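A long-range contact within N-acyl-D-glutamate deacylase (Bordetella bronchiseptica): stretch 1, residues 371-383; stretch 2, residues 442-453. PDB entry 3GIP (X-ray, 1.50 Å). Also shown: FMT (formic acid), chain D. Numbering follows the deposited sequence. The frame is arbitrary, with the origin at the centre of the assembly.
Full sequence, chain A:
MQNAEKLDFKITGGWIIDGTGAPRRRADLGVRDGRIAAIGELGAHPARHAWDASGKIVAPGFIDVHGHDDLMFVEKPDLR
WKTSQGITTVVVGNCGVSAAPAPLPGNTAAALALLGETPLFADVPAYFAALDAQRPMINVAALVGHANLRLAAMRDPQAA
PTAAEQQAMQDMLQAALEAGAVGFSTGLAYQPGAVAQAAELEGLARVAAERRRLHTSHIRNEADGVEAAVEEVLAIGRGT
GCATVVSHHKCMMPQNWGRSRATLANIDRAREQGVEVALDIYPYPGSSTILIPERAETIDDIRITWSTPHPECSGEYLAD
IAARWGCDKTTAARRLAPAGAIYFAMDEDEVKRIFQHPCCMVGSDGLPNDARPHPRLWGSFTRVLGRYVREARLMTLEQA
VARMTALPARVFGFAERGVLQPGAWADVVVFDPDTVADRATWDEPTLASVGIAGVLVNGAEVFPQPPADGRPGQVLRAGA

Stretch 1 (371-383) ARPHPRLWGSFTR
Stretch 2, residues 442-453: WDEPTLASVGIA

Stretch 1 begins as loop and passes into a helix that runs on beyond Arg383, kinked near Phe381 and Thr382; stretch 2 is mostly loop, with a type I turn from Glu444 to Leu447 and a strand beginning at Ile452. The two stretches advance in the same order, with CA atoms 4.1 Å apart at Pro375 and Pro445, 5.9 Å at Trp378 and Thr446, and 6.3 Å at Gly379 and Ser449. About 695 Å² is buried.

Trp378, the most covered residue, sits at phi/psi -109/-15 with chi1 m (-76°) and chi2 78°, which lays its indole against the turn. The CA of Thr446 stands 3.7 Å from the centroid of the Trp378 five-membered ring, a CH-pi contact over the face, and the rim of the indole reaches onward to Ala448, CZ3 to CB 4.2 Å. The flat indole face takes the CA of Thr446, whose C-H can point at the pi cloud.

Pro445 (-68/-4, C-gamma endo) points toward stretch 1 and fits among prolines: its CG lies 3.9 Å from Pro373 CD, its CB 4.1 Å from Pro375 CB. Its carbonyl O is buried without a polar partner, 3.4 Å from Trp378 CD1.

Trp442 starts away, but chi1 m (-54°) and chi2 105° swing its indole back. Pro375 CG lies over the six-membered ring, 4.1 Å from the centroid, while the ring's edge meets the face of His374, centroids 4.8 Å apart and planes at 63°.

Polar links fasten the seam. Thr382 (chi1 p) and Ser449 (chi1 m) share a hydrogen bond, OG1 to OG 2.7 Å. Water 1 donates to Pro373 O (2.8 Å) and Trp442 O (2.7 Å); water 3 donates to Trp378 O (2.7 Å) and accepts from Ser449 N (2.9 Å). The rule is rings for the packed surface, a hydroxyl pair between side chains, and waters for several backbone atoms, though Pro445 O is left unpaired.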

# COMPACT_ATOMS: atom_id res chain seq x y z
N ALA A 371 -5.64 7.97 -15.53
CA ALA A 371 -6.51 9.07 -15.94
C ALA A 371 -7.84 9.00 -15.18
O ALA A 371 -8.36 10.01 -14.72
CB ALA A 371 -6.77 9.01 -17.44
N ARG A 372 -8.37 7.79 -15.06
CA ARG A 372 -9.63 7.55 -14.35
C ARG A 372 -9.33 6.39 -13.40
O ARG A 372 -9.72 5.25 -13.65
CB ARG A 372 -10.73 7.15 -15.33
CG ARG A 372 -12.09 6.95 -14.66
CD ARG A 372 -12.62 8.24 -14.08
NE ARG A 372 -12.96 9.20 -15.13
CZ ARG A 372 -13.94 9.03 -16.00
NH1 ARG A 372 -14.68 7.93 -15.96
NH2 ARG A 372 -14.18 9.95 -16.93
N PRO A 373 -8.64 6.68 -12.30
CA PRO A 373 -8.28 5.67 -11.31
C PRO A 373 -9.40 5.03 -10.52
O PRO A 373 -10.52 5.55 -10.44
CB PRO A 373 -7.33 6.43 -10.39
CG PRO A 373 -7.99 7.78 -10.34
CD PRO A 373 -8.30 8.03 -11.81
N HIS A 374 -9.08 3.89 -9.93
CA HIS A 374 -9.98 3.16 -9.06
C HIS A 374 -10.03 4.09 -7.84
O HIS A 374 -8.99 4.59 -7.39
CB HIS A 374 -9.35 1.80 -8.74
CG HIS A 374 -10.12 0.99 -7.75
ND1 HIS A 374 -10.34 -0.36 -7.91
CD2 HIS A 374 -10.68 1.32 -6.56
CE1 HIS A 374 -11.00 -0.83 -6.86
NE2 HIS A 374 -11.22 0.17 -6.03
N PRO A 375 -11.23 4.34 -7.29
CA PRO A 375 -11.41 5.22 -6.13
C PRO A 375 -10.62 4.89 -4.87
O PRO A 375 -10.49 5.73 -3.98
CB PRO A 375 -12.93 5.18 -5.91
CG PRO A 375 -13.31 3.84 -6.43
CD PRO A 375 -12.51 3.74 -7.70
N ARG A 376 -10.09 3.67 -4.79
CA ARG A 376 -9.31 3.26 -3.63
C ARG A 376 -8.13 4.22 -3.43
O ARG A 376 -7.61 4.36 -2.32
CB ARG A 376 -8.79 1.83 -3.83
CG ARG A 376 -7.79 1.68 -4.95
CD ARG A 376 -7.61 0.22 -5.33
NE ARG A 376 -6.52 0.06 -6.29
CZ ARG A 376 -6.28 -1.06 -6.96
NH1 ARG A 376 -7.05 -2.13 -6.79
NH2 ARG A 376 -5.26 -1.12 -7.80
N LEU A 377 -7.74 4.89 -4.50
CA LEU A 377 -6.64 5.85 -4.46
C LEU A 377 -6.92 6.96 -3.44
O LEU A 377 -6.02 7.39 -2.72
CB LEU A 377 -6.46 6.48 -5.85
CG LEU A 377 -5.45 7.62 -6.00
CD1 LEU A 377 -4.04 7.09 -5.79
CD2 LEU A 377 -5.59 8.23 -7.39
N TRP A 378 -8.17 7.41 -3.40
CA TRP A 378 -8.57 8.49 -2.50
C TRP A 378 -9.46 8.11 -1.32
O TRP A 378 -9.60 8.90 -0.39
CB TRP A 378 -9.32 9.58 -3.28
CG TRP A 378 -8.45 10.47 -4.11
CD1 TRP A 378 -7.89 10.19 -5.32
CD2 TRP A 378 -8.04 11.80 -3.77
NE1 TRP A 378 -7.16 11.27 -5.77
CE2 TRP A 378 -7.24 12.27 -4.84
CE3 TRP A 378 -8.28 12.65 -2.68
CZ2 TRP A 378 -6.66 13.55 -4.84
CZ3 TRP A 378 -7.71 13.92 -2.68
CH2 TRP A 378 -6.91 14.35 -3.76
N GLY A 379 -10.05 6.92 -1.33
CA GLY A 379 -10.94 6.61 -0.22
C GLY A 379 -10.80 5.33 0.57
O GLY A 379 -11.67 5.03 1.38
N SER A 380 -9.71 4.60 0.39
CA SER A 380 -9.52 3.35 1.11
C SER A 380 -9.65 3.39 2.63
O SER A 380 -10.48 2.69 3.21
CB SER A 380 -8.17 2.72 0.75
OG SER A 380 -8.16 2.28 -0.60
N PHE A 381 -8.84 4.21 3.29
CA PHE A 381 -8.88 4.25 4.75
C PHE A 381 -10.17 4.78 5.36
O PHE A 381 -10.67 4.23 6.34
CB PHE A 381 -7.65 5.01 5.27
CG PHE A 381 -6.39 4.21 5.21
CD1 PHE A 381 -5.89 3.57 6.34
CD2 PHE A 381 -5.74 4.02 3.99
CE1 PHE A 381 -4.77 2.75 6.26
CE2 PHE A 381 -4.62 3.20 3.90
CZ PHE A 381 -4.13 2.56 5.04
N THR A 382 -10.73 5.81 4.76
CA THR A 382 -11.96 6.38 5.26
C THR A 382 -13.16 5.48 4.92
O THR A 382 -14.18 5.51 5.61
CB THR A 382 -12.16 7.79 4.71
OG1 THR A 382 -11.91 7.78 3.30
CG2 THR A 382 -11.18 8.75 5.38
N ARG A 383 -13.03 4.67 3.87
CA ARG A 383 -14.11 3.76 3.52
C ARG A 383 -14.12 2.65 4.57
O ARG A 383 -15.18 2.14 4.93
CB ARG A 383 -13.91 3.17 2.12
CG ARG A 383 -15.09 2.35 1.60
CD ARG A 383 -14.88 1.96 0.15
NE ARG A 383 -15.97 1.17 -0.43
CZ ARG A 383 -17.15 1.67 -0.80
NH1 ARG A 383 -17.41 2.96 -0.66
NH2 ARG A 383 -18.06 0.87 -1.34
N TRP A 442 -16.72 5.42 -8.32
CA TRP A 442 -16.20 4.89 -9.57
C TRP A 442 -16.20 5.99 -10.64
O TRP A 442 -15.25 6.11 -11.40
CB TRP A 442 -17.04 3.69 -10.03
CG TRP A 442 -17.16 2.61 -8.99
CD1 TRP A 442 -18.26 2.33 -8.22
CD2 TRP A 442 -16.14 1.70 -8.57
NE1 TRP A 442 -17.98 1.30 -7.35
CE2 TRP A 442 -16.69 0.89 -7.55
CE3 TRP A 442 -14.81 1.48 -8.96
CZ2 TRP A 442 -15.95 -0.11 -6.91
CZ3 TRP A 442 -14.08 0.48 -8.32
CH2 TRP A 442 -14.65 -0.30 -7.31
N ASP A 443 -17.26 6.79 -10.68
CA ASP A 443 -17.34 7.86 -11.68
C ASP A 443 -16.50 9.08 -11.33
O ASP A 443 -16.00 9.77 -12.22
CB ASP A 443 -18.79 8.32 -11.87
CG ASP A 443 -19.67 7.24 -12.45
OD1 ASP A 443 -19.15 6.32 -13.11
OD2 ASP A 443 -20.90 7.33 -12.26
N GLU A 444 -16.36 9.36 -10.03
CA GLU A 444 -15.57 10.49 -9.56
C GLU A 444 -14.61 9.96 -8.51
O GLU A 444 -14.76 10.21 -7.31
CB GLU A 444 -16.49 11.56 -8.95
CG GLU A 444 -17.39 12.24 -9.97
CD GLU A 444 -18.31 13.26 -9.35
OE1 GLU A 444 -19.33 12.87 -8.75
OE2 GLU A 444 -18.00 14.47 -9.44
N PRO A 445 -13.58 9.23 -8.96
CA PRO A 445 -12.56 8.63 -8.09
C PRO A 445 -11.59 9.53 -7.34
O PRO A 445 -10.80 9.04 -6.55
CB PRO A 445 -11.85 7.68 -9.04
CG PRO A 445 -11.86 8.45 -10.32
CD PRO A 445 -13.28 8.96 -10.37
N THR A 446 -11.65 10.84 -7.58
CA THR A 446 -10.72 11.72 -6.88
C THR A 446 -11.37 12.61 -5.82
O THR A 446 -10.71 13.50 -5.28
CB THR A 446 -9.94 12.62 -7.86
OG1 THR A 446 -10.83 13.55 -8.49
CG2 THR A 446 -9.24 11.78 -8.91
N LEU A 447 -12.64 12.37 -5.52
CA LEU A 447 -13.32 13.17 -4.50
C LEU A 447 -12.68 12.89 -3.15
O LEU A 447 -12.43 11.74 -2.79
CB LEU A 447 -14.81 12.83 -4.46
CG LEU A 447 -15.61 13.19 -5.71
CD1 LEU A 447 -17.07 12.78 -5.53
CD2 LEU A 447 -15.50 14.69 -5.97
N ALA A 448 -12.41 13.96 -2.39
CA ALA A 448 -11.78 13.83 -1.08
C ALA A 448 -12.73 13.36 0.01
O ALA A 448 -13.93 13.62 -0.02
CB ALA A 448 -11.15 15.16 -0.68
N SER A 449 -12.16 12.66 0.99
CA SER A 449 -12.93 12.14 2.11
C SER A 449 -13.49 13.27 2.96
O SER A 449 -13.06 14.42 2.85
CB SER A 449 -12.05 11.27 3.01
OG SER A 449 -11.40 10.25 2.28
N VAL A 450 -14.44 12.92 3.81
CA VAL A 450 -15.02 13.88 4.74
C VAL A 450 -14.76 13.31 6.14
O VAL A 450 -14.52 12.11 6.29
CB VAL A 450 -16.55 14.05 4.54
CG1 VAL A 450 -16.82 14.68 3.18
CG2 VAL A 450 -17.25 12.71 4.65
N GLY A 451 -14.78 14.17 7.15
CA GLY A 451 -14.57 13.68 8.50
C GLY A 451 -13.14 13.72 9.00
O GLY A 451 -12.89 13.43 10.17
N ILE A 452 -12.19 14.04 8.13
CA ILE A 452 -10.79 14.15 8.55
C ILE A 452 -10.59 15.61 8.90
O ILE A 452 -10.67 16.49 8.04
CB ILE A 452 -9.83 13.75 7.41
CG1 ILE A 452 -10.04 12.28 7.03
CG2 ILE A 452 -8.38 13.97 7.85
CD1 ILE A 452 -9.77 11.30 8.16
N ALA A 453 -10.34 15.88 10.18
CA ALA A 453 -10.15 17.25 10.65
C ALA A 453 -8.73 17.78 10.52
O ALA A 453 -8.52 18.95 10.22
CB ALA A 453 -10.62 17.37 12.10
C FMT D . -5.16 -5.28 -7.55
O1 FMT D . -5.65 -4.25 -7.95
O2 FMT D . -5.65 -5.86 -6.44
O HOH W 1 -13.07 4.58 -11.01
O HOH W 2 -12.62 9.88 -0.81
O HOH W 3 -9.53 11.41 0.63